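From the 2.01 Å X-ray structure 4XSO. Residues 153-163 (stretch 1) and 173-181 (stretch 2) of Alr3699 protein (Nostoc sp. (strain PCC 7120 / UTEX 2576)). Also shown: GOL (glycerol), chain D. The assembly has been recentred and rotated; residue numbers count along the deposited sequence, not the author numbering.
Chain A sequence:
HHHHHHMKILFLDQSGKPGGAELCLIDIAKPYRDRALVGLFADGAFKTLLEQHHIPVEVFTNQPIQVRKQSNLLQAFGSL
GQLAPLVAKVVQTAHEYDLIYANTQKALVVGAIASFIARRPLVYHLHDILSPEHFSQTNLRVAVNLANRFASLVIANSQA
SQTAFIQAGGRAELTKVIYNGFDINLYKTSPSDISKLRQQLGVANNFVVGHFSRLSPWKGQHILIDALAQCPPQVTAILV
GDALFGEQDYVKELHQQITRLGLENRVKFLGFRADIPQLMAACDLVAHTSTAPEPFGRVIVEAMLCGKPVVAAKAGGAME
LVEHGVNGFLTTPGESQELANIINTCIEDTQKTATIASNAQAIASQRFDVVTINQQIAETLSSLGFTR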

ATOM      1  N   LEU A 153      16.486   7.612  -6.384  1.00 30.23           N
ATOM      2  CA  LEU A 153      17.868   7.241  -6.338  1.00 29.89           C
ATOM      3  C   LEU A 153      17.939   5.848  -5.678  1.00 27.86           C
ATOM      4  O   LEU A 153      17.230   5.576  -4.733  1.00 28.51           O
ATOM      5  CB  LEU A 153      18.610   8.276  -5.491  1.00 35.65           C
ATOM      6  CG  LEU A 153      19.961   7.804  -5.011  1.00 40.92           C
ATOM      7  CD1 LEU A 153      20.933   7.847  -6.180  1.00 41.41           C
ATOM      8  CD2 LEU A 153      20.410   8.711  -3.861  1.00 46.88           C
ATOM      9  N   VAL A 154      18.806   4.990  -6.192  1.00 28.63           N
ATOM     10  CA  VAL A 154      19.065   3.689  -5.596  1.00 26.57           C
ATOM     11  C   VAL A 154      20.552   3.662  -5.241  1.00 30.27           C
ATOM     12  O   VAL A 154      21.396   3.700  -6.124  1.00 28.36           O
ATOM     13  CB  VAL A 154      18.748   2.580  -6.580  1.00 27.34           C
ATOM     14  CG1 VAL A 154      19.237   1.240  -6.071  1.00 29.13           C
ATOM     15  CG2 VAL A 154      17.236   2.550  -6.816  1.00 26.54           C
ATOM     16  N   ILE A 155      20.868   3.657  -3.947  1.00 28.19           N
ATOM     17  CA  ILE A 155      22.255   3.631  -3.496  1.00 27.68           C
ATOM     18  C   ILE A 155      22.632   2.206  -3.333  1.00 28.38           C
ATOM     19  O   ILE A 155      21.959   1.455  -2.632  1.00 30.43           O
ATOM     20  CB  ILE A 155      22.430   4.387  -2.157  1.00 30.30           C
ATOM     21  CG1 ILE A 155      22.121   5.867  -2.367  1.00 33.76           C
ATOM     22  CG2 ILE A 155      23.859   4.265  -1.672  1.00 28.30           C
ATOM     23  CD1 ILE A 155      22.154   6.667  -1.074  1.00 35.42           C
ATOM     24  N   ALA A 156      23.660   1.774  -4.042  1.00 30.24           N
ATOM     25  CA  ALA A 156      24.109   0.372  -3.942  1.00 29.34           C
ATOM     26  C   ALA A 156      25.442   0.282  -3.187  1.00 27.39           C
ATOM     27  O   ALA A 156      26.287   1.139  -3.358  1.00 31.58           O
ATOM     28  CB  ALA A 156      24.224  -0.245  -5.321  1.00 31.88           C
ATOM     29  N   ASN A 157      25.580  -0.701  -2.300  1.00 26.68           N
ATOM     30  CA  ASN A 157      26.747  -0.820  -1.429  1.00 29.48           C
ATOM     31  C   ASN A 157      27.940  -1.416  -2.133  1.00 29.81           C
ATOM     32  O   ASN A 157      29.086  -1.411  -1.637  1.00 29.14           O
ATOM     33  CB  ASN A 157      26.373  -1.535  -0.141  1.00 29.15           C
ATOM     34  CG  ASN A 157      25.953  -3.011  -0.368  1.00 31.64           C
ATOM     35  OD1 ASN A 157      25.795  -3.472  -1.518  1.00 28.83           O
ATOM     36  ND2 ASN A 157      25.808  -3.747   0.743  1.00 32.66           N
ATOM     37  N   SER A 158      27.740  -1.790  -3.388  1.00 27.85           N
ATOM     38  CA  SER A 158      28.829  -2.354  -4.154  1.00 32.33           C
ATOM     39  C   SER A 158      28.415  -2.453  -5.631  1.00 32.01           C
ATOM     40  O   SER A 158      27.214  -2.431  -5.961  1.00 28.88           O
ATOM     41  CB  SER A 158      29.160  -3.739  -3.621  1.00 34.26           C
ATOM     42  OG  SER A 158      28.124  -4.635  -3.959  1.00 34.04           O
ATOM     43  N   GLN A 159      29.419  -2.471  -6.498  1.00 30.20           N
ATOM     44  CA  GLN A 159      29.214  -2.864  -7.916  1.00 32.50           C
ATOM     45  C   GLN A 159      28.455  -4.213  -8.123  1.00 27.67           C
ATOM     46  O   GLN A 159      27.577  -4.274  -8.968  1.00 27.56           O
ATOM     47  CB  GLN A 159      30.520  -2.821  -8.711  1.00 34.92           C
ATOM     48  CG  GLN A 159      31.022  -1.377  -8.822  1.00 50.71           C
ATOM     49  CD  GLN A 159      32.382  -1.154  -9.536  1.00 57.77           C
ATOM     50  OE1 GLN A 159      33.197  -2.053  -9.690  1.00 55.37           O
ATOM     51  NE2 GLN A 159      32.622   0.087  -9.924  1.00 59.88           N
ATOM     52  N   ALA A 160      28.716  -5.188  -7.277  1.00 28.89           N
ATOM     53  CA  ALA A 160      28.018  -6.484  -7.250  1.00 33.23           C
ATOM     54  C   ALA A 160      26.502  -6.345  -6.968  1.00 36.07           C
ATOM     55  O   ALA A 160      25.667  -6.891  -7.720  1.00 29.11           O
ATOM     56  CB  ALA A 160      28.629  -7.367  -6.176  1.00 34.92           C
ATOM     57  N   SER A 161      26.154  -5.531  -5.965  1.00 28.98           N
ATOM     58  CA  SER A 161      24.781  -5.252  -5.677  1.00 28.73           C
ATOM     59  C   SER A 161      24.172  -4.468  -6.823  1.00 28.00           C
ATOM     60  O   SER A 161      23.015  -4.700  -7.211  1.00 26.18           O
ATOM     61  CB  SER A 161      24.576  -4.532  -4.325  1.00 29.12           C
ATOM     62  OG  SER A 161      25.017  -5.397  -3.288  1.00 41.45           O
ATOM     63  N   GLN A 162      24.900  -3.501  -7.328  1.00 30.07           N
ATOM     64  CA  GLN A 162      24.376  -2.652  -8.387  1.00 26.16           C
ATOM     65  C   GLN A 162      24.117  -3.506  -9.616  1.00 29.14           C
ATOM     66  O   GLN A 162      23.132  -3.335 -10.283  1.00 29.73           O
ATOM     67  CB  GLN A 162      25.399  -1.573  -8.728  1.00 27.19           C
ATOM     68  CG  GLN A 162      25.022  -0.597  -9.852  1.00 28.72           C
ATOM     69  CD  GLN A 162      26.190   0.307 -10.186  1.00 29.77           C
ATOM     70  OE1 GLN A 162      27.312  -0.137 -10.230  1.00 30.08           O
ATOM     71  NE2 GLN A 162      25.931   1.558 -10.387  1.00 33.07           N
ATOM     72  N   THR A 163      25.058  -4.366  -9.949  1.00 27.84           N
ATOM     73  CA  THR A 163      24.900  -5.225 -11.160  1.00 33.75           C
ATOM     74  C   THR A 163      23.729  -6.180 -10.984  1.00 29.24           C
ATOM     75  O   THR A 163      22.958  -6.385 -11.910  1.00 34.45           O
ATOM     76  CB  THR A 163      26.205  -6.040 -11.404  1.00 33.59           C
ATOM     77  OG1 THR A 163      26.625  -6.568 -10.140  1.00 56.90           O
ATOM     78  CG2 THR A 163      27.238  -5.158 -11.844  1.00 33.53           C
ATOM     79  N   GLU A 173      20.316   3.711 -14.581  1.00 27.65           N
ATOM     80  CA  GLU A 173      20.573   5.129 -14.455  1.00 31.14           C
ATOM     81  C   GLU A 173      20.141   5.718 -13.082  1.00 29.83           C
ATOM     82  O   GLU A 173      20.419   6.864 -12.768  1.00 27.31           O
ATOM     83  CB  GLU A 173      19.955   5.934 -15.610  1.00 34.60           C
ATOM     84  CG  GLU A 173      18.418   6.079 -15.682  1.00 37.40           C
ATOM     85  CD  GLU A 173      17.649   4.833 -16.172  1.00 41.62           C
ATOM     86  OE1 GLU A 173      18.246   3.720 -16.413  1.00 37.91           O
ATOM     87  OE2 GLU A 173      16.401   4.984 -16.341  1.00 42.51           O
ATOM     88  N   LEU A 174      19.410   4.944 -12.299  1.00 31.06           N
ATOM     89  CA  LEU A 174      18.981   5.357 -11.026  1.00 31.71           C
ATOM     90  C   LEU A 174      20.064   5.062  -9.965  1.00 30.19           C
ATOM     91  O   LEU A 174      19.921   5.485  -8.831  1.00 33.91           O
ATOM     92  CB  LEU A 174      17.704   4.617 -10.607  1.00 33.74           C
ATOM     93  CG  LEU A 174      16.313   5.079 -11.004  1.00 36.86           C
ATOM     94  CD1 LEU A 174      15.298   4.297 -10.146  1.00 35.66           C
ATOM     95  CD2 LEU A 174      16.079   6.601 -10.884  1.00 36.39           C
ATOM     96  N   THR A 175      21.131   4.323 -10.313  1.00 32.75           N
ATOM     97  CA  THR A 175      21.948   3.683  -9.293  1.00 29.81           C
ATOM     98  C   THR A 175      23.210   4.486  -9.109  1.00 29.87           C
ATOM     99  O   THR A 175      23.617   5.136 -10.022  1.00 30.52           O
ATOM    100  CB  THR A 175      22.390   2.228  -9.645  1.00 31.06           C
ATOM    101  OG1 THR A 175      23.220   2.227 -10.813  1.00 28.47           O
ATOM    102  CG2 THR A 175      21.183   1.338  -9.855  1.00 34.10           C
ATOM    103  N   LYS A 176      23.766   4.442  -7.913  1.00 29.50           N
ATOM    104  CA  LYS A 176      25.024   5.013  -7.597  1.00 30.46           C
ATOM    105  C   LYS A 176      25.635   4.094  -6.558  1.00 28.35           C
ATOM    106  O   LYS A 176      24.976   3.781  -5.565  1.00 31.94           O
ATOM    107  CB  LYS A 176      24.854   6.369  -6.948  1.00 30.19           C
ATOM    108  CG  LYS A 176      26.235   6.984  -6.639  1.00 36.37           C
ATOM    109  CD  LYS A 176      26.192   8.418  -6.161  1.00 40.66           C
ATOM    110  CE  LYS A 176      27.490   8.738  -5.399  1.00 47.77           C
ATOM    111  NZ  LYS A 176      28.747   8.509  -6.165  1.00 47.37           N
ATOM    112  N   VAL A 177      26.908   3.765  -6.681  1.00 24.59           N
ATOM    113  CA  VAL A 177      27.554   2.917  -5.726  1.00 24.82           C
ATOM    114  C   VAL A 177      28.135   3.790  -4.604  1.00 25.23           C
ATOM    115  O   VAL A 177      28.799   4.721  -4.914  1.00 26.06           O
ATOM    116  CB  VAL A 177      28.680   2.031  -6.333  1.00 27.14           C
ATOM    117  CG1 VAL A 177      29.497   1.375  -5.281  1.00 28.52           C
ATOM    118  CG2 VAL A 177      28.094   0.969  -7.294  1.00 29.58           C
ATOM    119  N   ILE A 178      27.824   3.514  -3.348  1.00 25.32           N
ATOM    120  CA  ILE A 178      28.479   4.203  -2.204  1.00 25.52           C
ATOM    121  C   ILE A 178      28.776   3.092  -1.221  1.00 26.32           C
ATOM    122  O   ILE A 178      27.895   2.394  -0.768  1.00 27.76           O
ATOM    123  CB  ILE A 178      27.620   5.267  -1.533  1.00 31.31           C
ATOM    124  CG1 ILE A 178      27.252   6.369  -2.498  1.00 32.40           C
ATOM    125  CG2 ILE A 178      28.364   5.905  -0.342  1.00 30.01           C
ATOM    126  CD1 ILE A 178      26.398   7.425  -1.859  1.00 34.47           C
ATOM    127  N   TYR A 179      30.070   2.927  -0.901  1.00 29.20           N
ATOM    128  CA  TYR A 179      30.551   1.813  -0.083  1.00 29.14           C
ATOM    129  C   TYR A 179      30.200   2.154   1.390  1.00 29.37           C
ATOM    130  O   TYR A 179      29.923   3.282   1.705  1.00 33.91           O
ATOM    131  CB  TYR A 179      32.062   1.693  -0.326  1.00 29.33           C
ATOM    132  CG  TYR A 179      32.452   1.158  -1.707  1.00 32.63           C
ATOM    133  CD1 TYR A 179      31.957  -0.080  -2.140  1.00 32.42           C
ATOM    134  CD2 TYR A 179      33.397   1.792  -2.526  1.00 36.39           C
ATOM    135  CE1 TYR A 179      32.306  -0.632  -3.377  1.00 38.69           C
ATOM    136  CE2 TYR A 179      33.760   1.209  -3.796  1.00 39.57           C
ATOM    137  CZ  TYR A 179      33.212  -0.005  -4.203  1.00 40.56           C
ATOM    138  OH  TYR A 179      33.506  -0.675  -5.464  1.00 50.25           O
ATOM    139  N   ASN A 180      30.205   1.150   2.270  1.00 29.10           N
ATOM    140  CA  ASN A 180      30.130   1.300   3.716  1.00 30.16           C
ATOM    141  C   ASN A 180      31.343   2.127   4.215  1.00 29.91           C
ATOM    142  O   ASN A 180      32.471   2.077   3.666  1.00 28.78           O
ATOM    143  CB  ASN A 180      30.138  -0.076   4.389  1.00 28.65           C
ATOM    144  CG  ASN A 180      28.840  -0.869   4.237  1.00 30.88           C
ATOM    145  OD1 ASN A 180      28.037  -0.687   3.311  1.00 36.64           O
ATOM    146  ND2 ASN A 180      28.691  -1.838   5.089  1.00 36.29           N
ATOM    147  N   GLY A 181      31.113   2.934   5.222  1.00 32.78           N
ATOM    148  CA  GLY A 181      32.209   3.761   5.783  1.00 34.33           C
ATOM    149  C   GLY A 181      32.553   3.253   7.180  1.00 33.87           C
ATOM    150  O   GLY A 181      31.718   2.644   7.808  1.00 31.02           O
TER
HETATM  151  C1  GOL D 402      30.049   4.749  -8.324  1.00 62.20           C
HETATM  152  O1  GOL D 402      29.340   5.759  -7.512  1.00 47.98           O
HETATM  153  C2  GOL D 402      29.191   3.728  -9.129  1.00 51.95           C
HETATM  154  O2  GOL D 402      28.081   4.440  -9.563  1.00 31.64           O
HETATM  155  C3  GOL D 402      29.855   3.015 -10.347  1.00 60.45           C
HETATM  156  O3  GOL D 402      28.837   2.764 -11.367  1.00 52.25           O

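A glycerol molecule, probably from the crystallisation liquor, sits along the outer edge of strand 175-177 and bridges to the helix of the first stretch. Its O1 donates to Val177 O at 2.8 Å and accepts from Lys176 NZ at 3.1 Å. Its O2 accepts from Val177 N at 3.2 Å, and its O3 accepts from Gln162 NE2 at 3.3 Å. The glycerol thus takes up backbone groups of Val177 that point away from strand 153-156.

The two strands run parallel. Four backbone hydrogen bonds join them: Val154 N to Leu174 O (2.9 Å), Lys176 N to Val154 O (3.1 Å), Ala156 N to Lys176 O (2.8 Å) and Ile178 N to Ala156 O (2.8 Å). Val154 and Ala156 use both their N and O atoms, as alternate residues do in a parallel ladder.

The helix after strand 153-156 turns back, nearly antiparallel to strand 175-177. It lies over the sheet face that carries Thr175 and Val177. From it, Gln162 NE2 donates to Thr175 OG1 at 2.8 Å. Val177 CG2 also packs against Gln159 CG at 4.1 Å. On the face with Ile155, its CG2 meets Ile178 CB at 3.9 Å, an apolar contact. Ser158 caps the helix: its OG accepts from Ser161 N at 3.0 Å.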